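Local coordinates for packaging enzyme P4 (Pseudomonas phage phi6, PDB 4BLO), which hydrolyses nucleoside triphosphates and, as a hexameric RecA-like helicase, probably drives packaging of the viral RNA into the phage capsid, at residues H110-E115 against G181-V186; V208-L213 against M248-G253; A254-C257 against S263-M266. One frame throughout, in Å; residues are numbered along the deposited sequence.

Interaction 1 (H110-E115 against G181-V186)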
loop_
_atom_site.group_PDB
_atom_site.type_symbol
_atom_site.label_atom_id
_atom_site.label_comp_id
_atom_site.label_asym_id
_atom_site.label_seq_id
_atom_site.Cartn_x
_atom_site.Cartn_y
_atom_site.Cartn_z
ATOM N N HIS L 110 5.066 42.042 12.906
ATOM C CA HIS L 110 3.622 42.291 13.026
ATOM C C HIS L 110 3.200 42.364 14.511
ATOM O O HIS L 110 3.943 41.925 15.396
ATOM C CB HIS L 110 2.827 41.171 12.307
ATOM C CG HIS L 110 3.060 41.083 10.831
ATOM N ND1 HIS L 110 2.159 41.608 9.926
ATOM C CD2 HIS L 110 4.075 40.505 10.145
ATOM C CE1 HIS L 110 2.656 41.352 8.727
ATOM N NE2 HIS L 110 3.810 40.696 8.806
ATOM N N ARG L 111 2.012 42.918 14.784
ATOM C CA ARG L 111 1.475 42.992 16.145
ATOM C C ARG L 111 0.496 41.820 16.413
ATOM O O ARG L 111 0.140 41.568 17.572
ATOM C CB ARG L 111 0.772 44.332 16.374
ATOM C CG ARG L 111 1.716 45.465 16.734
ATOM C CD ARG L 111 0.979 46.779 16.927
ATOM N NE ARG L 111 0.823 47.507 15.665
ATOM C CZ ARG L 111 0.377 48.756 15.558
ATOM N NH1 ARG L 111 0.023 49.440 16.643
ATOM N NH2 ARG L 111 0.281 49.333 14.368
ATOM N N TRP L 112 0.085 41.112 15.338
ATOM C CA TRP L 112 -0.863 40.005 15.349
ATOM C C TRP L 112 -0.256 38.779 14.664
ATOM O O TRP L 112 0.397 38.956 13.637
ATOM C CB TRP L 112 -2.145 40.447 14.622
ATOM C CG TRP L 112 -3.286 39.468 14.639
ATOM C CD1 TRP L 112 -4.308 39.426 15.538
ATOM C CD2 TRP L 112 -3.564 38.445 13.662
ATOM N NE1 TRP L 112 -5.204 38.437 15.193
ATOM C CE2 TRP L 112 -4.766 37.810 14.050
ATOM C CE3 TRP L 112 -2.916 38.004 12.499
ATOM C CZ2 TRP L 112 -5.336 36.768 13.311
ATOM C CZ3 TRP L 112 -3.488 36.982 11.762
ATOM C CH2 TRP L 112 -4.684 36.377 12.165
ATOM N N PRO L 113 -0.463 37.529 15.158
ATOM C CA PRO L 113 -1.246 37.112 16.348
ATOM C C PRO L 113 -0.554 37.399 17.687
ATOM O O PRO L 113 -1.196 37.293 18.736
ATOM C CB PRO L 113 -1.419 35.608 16.137
ATOM C CG PRO L 113 -0.197 35.197 15.346
ATOM C CD PRO L 113 0.124 36.372 14.456
ATOM N N SER L 114 0.742 37.774 17.659
ATOM C CA SER L 114 1.503 38.119 18.858
ATOM C C SER L 114 2.411 39.324 18.595
ATOM O O SER L 114 2.782 39.567 17.451
ATOM C CB SER L 114 2.315 36.933 19.357
ATOM O OG SER L 114 3.027 37.279 20.535
ATOM N N GLU L 115 2.747 40.091 19.654
ATOM C CA GLU L 115 3.555 41.305 19.540
ATOM C C GLU L 115 4.969 41.023 19.057
ATOM O O GLU L 115 5.678 40.189 19.630
ATOM C CB GLU L 115 3.615 42.077 20.872
ATOM C CG GLU L 115 2.616 43.219 20.970
ATOM C CD GLU L 115 2.842 44.461 20.124
ATOM O OE1 GLU L 115 3.909 44.574 19.477
ATOM O OE2 GLU L 115 1.944 45.334 20.127
ATOM N N GLY L 181 -1.033 43.928 4.452
ATOM C CA GLY L 181 -1.019 44.208 5.883
ATOM C C GLY L 181 -2.187 43.668 6.675
ATOM O O GLY L 181 -2.187 43.786 7.904
ATOM N N PHE L 182 -3.171 43.045 5.993
ATOM C CA PHE L 182 -4.341 42.467 6.644
ATOM C C PHE L 182 -3.990 41.264 7.478
ATOM O O PHE L 182 -3.103 40.500 7.106
ATOM C CB PHE L 182 -5.410 42.055 5.615
ATOM C CG PHE L 182 -6.129 43.209 4.973
ATOM C CD1 PHE L 182 -7.154 43.866 5.642
ATOM C CD2 PHE L 182 -5.783 43.640 3.704
ATOM C CE1 PHE L 182 -7.817 44.946 5.051
ATOM C CE2 PHE L 182 -6.443 44.710 3.111
ATOM C CZ PHE L 182 -7.457 45.360 3.788
ATOM N N ASN L 183 -4.711 41.081 8.585
ATOM C CA ASN L 183 -4.572 39.933 9.470
ATOM C C ASN L 183 -5.516 38.861 8.972
ATOM O O ASN L 183 -6.724 38.890 9.262
ATOM C CB ASN L 183 -4.855 40.324 10.913
ATOM C CG ASN L 183 -3.822 41.239 11.518
ATOM O OD1 ASN L 183 -4.130 42.045 12.395
ATOM N ND2 ASN L 183 -2.573 41.115 11.100
ATOM N N VAL L 184 -4.965 37.947 8.157
ATOM C CA VAL L 184 -5.691 36.867 7.493
ATOM C C VAL L 184 -5.647 35.601 8.341
ATOM O O VAL L 184 -4.600 35.259 8.899
ATOM C CB VAL L 184 -5.139 36.620 6.060
ATOM C CG1 VAL L 184 -5.931 35.546 5.334
ATOM C CG2 VAL L 184 -5.143 37.901 5.237
ATOM N N ALA L 185 -6.799 34.900 8.423
ATOM C CA ALA L 185 -6.943 33.634 9.133
ATOM C C ALA L 185 -7.667 32.619 8.281
ATOM O O ALA L 185 -8.552 32.994 7.512
ATOM C CB ALA L 185 -7.688 33.845 10.429
ATOM N N VAL L 186 -7.301 31.331 8.412
ATOM C CA VAL L 186 -7.935 30.234 7.667
ATOM C C VAL L 186 -8.543 29.216 8.635
ATOM O O VAL L 186 -7.814 28.557 9.382
ATOM C CB VAL L 186 -6.985 29.533 6.660
ATOM C CG1 VAL L 186 -7.759 28.602 5.733
ATOM C CG2 VAL L 186 -6.201 30.550 5.848
#

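Interaction 2 (V208-L213 against M248-G253)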
loop_
_atom_site.group_PDB
_atom_site.type_symbol
_atom_site.label_atom_id
_atom_site.label_comp_id
_atom_site.label_asym_id
_atom_site.label_seq_id
_atom_site.Cartn_x
_atom_site.Cartn_y
_atom_site.Cartn_z
ATOM N N VAL L 208 5.249 14.766 5.136
ATOM C CA VAL L 208 5.204 15.905 4.202
ATOM C C VAL L 208 4.293 17.032 4.736
ATOM O O VAL L 208 4.371 18.165 4.254
ATOM C CB VAL L 208 4.819 15.460 2.763
ATOM C CG1 VAL L 208 3.337 15.157 2.625
ATOM C CG2 VAL L 208 5.280 16.472 1.712
ATOM N N PHE L 209 3.451 16.722 5.738
ATOM C CA PHE L 209 2.565 17.693 6.381
ATOM C C PHE L 209 3.396 18.788 7.036
ATOM O O PHE L 209 3.067 19.954 6.888
ATOM C CB PHE L 209 1.654 16.986 7.399
ATOM C CG PHE L 209 1.055 17.850 8.479
ATOM C CD1 PHE L 209 -0.012 18.702 8.205
ATOM C CD2 PHE L 209 1.538 17.793 9.783
ATOM C CE1 PHE L 209 -0.566 19.500 9.211
ATOM C CE2 PHE L 209 0.972 18.588 10.791
ATOM C CZ PHE L 209 -0.077 19.431 10.496
ATOM N N TYR L 210 4.494 18.416 7.718
ATOM C CA TYR L 210 5.392 19.339 8.408
ATOM C C TYR L 210 6.211 20.162 7.426
ATOM O O TYR L 210 6.442 21.349 7.668
ATOM C CB TYR L 210 6.298 18.601 9.374
ATOM C CG TYR L 210 5.539 17.770 10.379
ATOM C CD1 TYR L 210 4.908 18.360 11.466
ATOM C CD2 TYR L 210 5.447 16.386 10.244
ATOM C CE1 TYR L 210 4.179 17.599 12.376
ATOM C CE2 TYR L 210 4.745 15.614 11.166
ATOM C CZ TYR L 210 4.116 16.221 12.230
ATOM O OH TYR L 210 3.466 15.436 13.143
ATOM N N SER L 211 6.604 19.556 6.304
ATOM C CA SER L 211 7.333 20.243 5.243
ATOM C C SER L 211 6.432 21.282 4.586
ATOM O O SER L 211 6.884 22.399 4.342
ATOM C CB SER L 211 7.861 19.242 4.216
ATOM O OG SER L 211 9.126 18.755 4.645
ATOM N N LEU L 212 5.145 20.939 4.361
ATOM C CA LEU L 212 4.161 21.846 3.773
ATOM C C LEU L 212 3.931 23.084 4.654
ATOM O O LEU L 212 3.877 24.186 4.116
ATOM C CB LEU L 212 2.824 21.135 3.514
ATOM C CG LEU L 212 2.369 21.031 2.039
ATOM C CD1 LEU L 212 1.103 20.194 1.912
ATOM C CD2 LEU L 212 2.126 22.400 1.425
ATOM N N LEU L 213 3.844 22.906 5.996
ATOM C CA LEU L 213 3.669 24.014 6.946
ATOM C C LEU L 213 4.846 24.998 6.864
ATOM O O LEU L 213 4.615 26.210 6.867
ATOM C CB LEU L 213 3.523 23.493 8.388
ATOM C CG LEU L 213 2.168 22.945 8.829
ATOM C CD1 LEU L 213 2.282 22.286 10.187
ATOM C CD2 LEU L 213 1.129 24.043 8.924
ATOM N N MET L 248 5.578 23.123 16.041
ATOM C CA MET L 248 6.298 24.269 16.598
ATOM C C MET L 248 7.625 24.512 15.845
ATOM O O MET L 248 7.998 25.658 15.619
ATOM C CB MET L 248 6.581 23.994 18.072
ATOM C CG MET L 248 5.701 24.725 19.046
ATOM S SD MET L 248 6.096 23.965 20.639
ATOM C CE MET L 248 5.697 25.263 21.765
ATOM N N ALA L 249 8.314 23.428 15.445
ATOM C CA ALA L 249 9.586 23.420 14.708
ATOM C C ALA L 249 9.392 23.691 13.194
ATOM O O ALA L 249 10.379 23.822 12.462
ATOM C CB ALA L 249 10.277 22.078 14.908
ATOM N N SER L 250 8.120 23.793 12.740
ATOM C CA SER L 250 7.753 23.997 11.343
ATOM C C SER L 250 6.997 25.316 11.078
ATOM O O SER L 250 6.716 25.614 9.914
ATOM C CB SER L 250 6.901 22.822 10.869
ATOM O OG SER L 250 7.591 21.596 11.038
ATOM N N THR L 251 6.657 26.105 12.123
ATOM C CA THR L 251 5.937 27.369 11.924
ATOM C C THR L 251 6.559 28.524 12.745
ATOM O O THR L 251 7.268 28.270 13.725
ATOM C CB THR L 251 4.436 27.217 12.285
ATOM O OG1 THR L 251 4.297 27.006 13.696
ATOM C CG2 THR L 251 3.706 26.141 11.457
ATOM N N VAL L 252 6.263 29.790 12.343
ATOM C CA VAL L 252 6.684 31.049 12.972
ATOM C C VAL L 252 5.863 31.264 14.289
ATOM O O VAL L 252 6.309 31.962 15.221
ATOM C CB VAL L 252 6.504 32.213 11.935
ATOM C CG1 VAL L 252 6.480 33.593 12.586
ATOM C CG2 VAL L 252 7.584 32.152 10.854
ATOM N N GLY L 253 4.675 30.653 14.316
ATOM C CA GLY L 253 3.728 30.697 15.421
ATOM C C GLY L 253 2.940 29.409 15.573
ATOM O O GLY L 253 2.583 28.744 14.590
#

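Interaction 3 (A254-C257 against S263-M266)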
loop_
_atom_site.group_PDB
_atom_site.type_symbol
_atom_site.label_atom_id
_atom_site.label_comp_id
_atom_site.label_asym_id
_atom_site.label_seq_id
_atom_site.Cartn_x
_atom_site.Cartn_y
_atom_site.Cartn_z
ATOM N N ALA L 254 2.685 29.026 16.820
ATOM C CA ALA L 254 1.907 27.833 17.113
ATOM C C ALA L 254 1.151 28.035 18.408
ATOM O O ALA L 254 1.704 28.554 19.379
ATOM C CB ALA L 254 2.811 26.605 17.189
ATOM N N ILE L 255 -0.134 27.650 18.388
ATOM C CA ILE L 255 -1.078 27.716 19.504
ATOM C C ILE L 255 -1.758 26.370 19.671
ATOM O O ILE L 255 -2.310 25.847 18.698
ATOM C CB ILE L 255 -2.156 28.825 19.315
ATOM C CG1 ILE L 255 -1.560 30.196 18.934
ATOM C CG2 ILE L 255 -3.057 28.925 20.547
ATOM C CD1 ILE L 255 -2.493 31.065 18.083
ATOM N N LEU L 256 -1.745 25.822 20.901
ATOM C CA LEU L 256 -2.450 24.593 21.225
ATOM C C LEU L 256 -3.699 24.946 22.025
ATOM O O LEU L 256 -3.644 25.790 22.915
ATOM C CB LEU L 256 -1.564 23.575 21.985
ATOM C CG LEU L 256 -2.221 22.176 22.309
ATOM C CD1 LEU L 256 -2.529 21.369 21.047
ATOM C CD2 LEU L 256 -1.384 21.366 23.283
ATOM N N CYS L 257 -4.822 24.322 21.678
ATOM C CA CYS L 257 -6.109 24.480 22.345
ATOM C C CYS L 257 -6.511 23.191 22.992
ATOM O O CYS L 257 -6.348 22.107 22.429
ATOM C CB CYS L 257 -7.185 24.949 21.377
ATOM S SG CYS L 257 -7.028 26.673 20.880
ATOM N N SER L 263 -3.740 26.015 25.705
ATOM C CA SER L 263 -2.913 25.111 26.480
ATOM C C SER L 263 -1.414 25.445 26.327
ATOM O O SER L 263 -0.684 25.427 27.326
ATOM C CB SER L 263 -3.192 23.679 26.024
ATOM O OG SER L 263 -2.548 22.695 26.812
ATOM N N ARG L 264 -0.957 25.733 25.081
ATOM C CA ARG L 264 0.440 26.054 24.757
ATOM C C ARG L 264 0.584 27.035 23.579
ATOM O O ARG L 264 -0.227 27.008 22.651
ATOM C CB ARG L 264 1.229 24.779 24.428
ATOM C CG ARG L 264 1.742 24.048 25.658
ATOM C CD ARG L 264 2.284 22.677 25.321
ATOM N NE ARG L 264 3.698 22.741 24.957
ATOM C CZ ARG L 264 4.447 21.682 24.671
ATOM N NH1 ARG L 264 3.924 20.462 24.698
ATOM N NH2 ARG L 264 5.727 21.834 24.354
ATOM N N THR L 265 1.632 27.900 23.620
ATOM C CA THR L 265 1.964 28.828 22.535
ATOM C C THR L 265 3.458 28.908 22.275
ATOM O O THR L 265 4.279 28.627 23.147
ATOM C CB THR L 265 1.426 30.238 22.732
ATOM O OG1 THR L 265 1.924 30.830 23.938
ATOM C CG2 THR L 265 -0.077 30.331 22.566
ATOM N N MET L 266 3.790 29.309 21.056
ATOM C CA MET L 266 5.139 29.529 20.568
ATOM C C MET L 266 5.066 30.599 19.506
ATOM O O MET L 266 4.289 30.459 18.552
ATOM C CB MET L 266 5.726 28.222 20.005
ATOM C CG MET L 266 7.176 28.294 19.583
ATOM S SD MET L 266 7.531 29.283 18.123
ATOM C CE MET L 266 6.543 28.450 16.891
#

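Interaction 1 (H110-E115 against G181-V186)
Trp112 and Asn183 carry this contact by stacking the indole on the side-chain amide. Their planes lie 22° apart, and the two side chains run antiparallel as they overlap. The amide therefore ends near the root of the tryptophan, with Asn183 OD1 3.4 Å from Trp112 CB, while Asn183 ND2 lies 3.4 Å from Trp112 CE3. Trp112 holds its CG anti to the backbone N (chi1 -175°), which extends the indole from the 110-115 loop toward the 181-186 segment.

The same face of the indole also takes a CH-pi contact. Asn183 CB stands 3.6 Å from the centroid of the Trp112 six-membered ring, 20° off its normal. It is offset toward the rim, so the asparagine covers the ring with both its methylene and its amide.

Van der Waals contacts at the ring edge complete the interface. Near the plane of the indole, Trp112 CH2 meets Val184 O at 3.5 Å and Ala185 CB at 4.3 Å, so the far end of the ring abuts the backbone at Val184 and the methyl of Ala185.

No hydrogen bond joins the two segments; several of their polar groups bond to neighbouring parts of the chain. Trp112 NE1 is bonded to Leu140 O, a tether that should restrict rotation of the indole, and Trp112 O is bonded to Ser226 OG. On the other side, Asp143 OD2 accepts a hydrogen bond from Asn183 N.

Gly181, with positive phi, ends the preceding helix in a Schellman motif, and the chain then enters strand 184-187, which lies between the parallel strands 144-147 and 226-231. The contact thus packs the turn between strands 109-110 and 117-118 against strand 184-187 and the residues leading into it, in the parallel part of the mixed sheet of a RecA-like P-loop ATPase core.

Interaction 2 (V208-L213 against M248-G253)
Tyr210 and Leu213 meet Ser250 and Thr251 in a buried van der Waals contact between helix 208-222 and the loop that leads from helix 240-248 into strand 253-258. The aliphatic part is small: Leu213 CB lies 4.1 Å from Thr251 CG2, and the two side chains cross at a slant. Ser250 approaches the helix backbone, its CB 3.6 Å from Tyr210 O, and its OG lies 3.7 Å from Tyr210 CB.

Thr251 places OG1 between its backbone N and carbonyl carbon (chi1 68°), which separates its two branches by task. CG2 packs on Leu213, whereas OG1 donates to Gly253 O at 2.6 Å from above the carbonyl plane, bracing the loop just where the strand begins.

No hydrogen bond directly links the two segments, but Thr214 OG1, one residue further along the helix, is bonded to both Tyr210 O and Ser250 O. Ser250 OG is bonded to Gln246 O and to Arg190 of the second subunit, while Phe194 of that subunit packs on Tyr210. This helix-on-loop packing belongs to the alpha/beta core of a RecA-like ATPase, at a face where two subunits of the hexamer meet.

Interaction 3 (A254-C257 against S263-M266)
The peptide planes on the two sides of Ala254 pair with those on the two sides of Met266: Ala254 N donates to Met266 O and Met266 N to Ala254 O, both at 2.8 Å and both in the carbonyl plane of the acceptor. Ala254, Leu256, Arg264 and Met266 project from one face of the two-stranded ladder, Ile255 and Thr265 from the other.

On the face of Ala254 and Met266, the methionine, bent at chi2 and chi3, folds back to bring CE within 4.2 Å of Ala254 CB, and Leu256 CB lies 3.9 Å from Arg264 CB. On the face of Ile255 and Thr265, these two run side by side, with their CG2 methyls 3.9 Å apart.

Further along, Leu256 N donates to Arg264 O at 2.6 Å in a nearly straight bond (172°). Leu256 O accepts from Ser263 N at 2.8 Å and only weakly from Arg264 N at 3.5 Å, so two residues face one in a classic beta bulge.

Arg264 bends at chi3, and its guanidinium leaves the ladder for a salt bridge with Glu241; the side chain also touches ADP. The antiparallel hairpin 253-258/261-269 thus presents Arg264 to a nucleotide pocket that also includes Arg273 and Phe275.

Overall arrangement
Interactions 1 and 3 reach the same mixed sheet, at strands 184-187 and 253-258/261-269, with centres about 16 Å apart and no touch between them. Interactions 2 and 3 follow one another along the chain: segment 248-253 runs directly into 254-257 along strand 253-258, and their centres lie about 14 Å apart. The methyl CE of Met266 packs on segment 248-253, beside Thr251 and Gly253. The centres of interactions 1 and 2 lie about 18 Å apart, and interaction 1 is further from the nucleotide, with the Ala185 side chain about 12 Å from ADP. The Ser250 side chain is about 9 Å from ADP, whereas Arg264 in interaction 3 approaches one to about 3 Å.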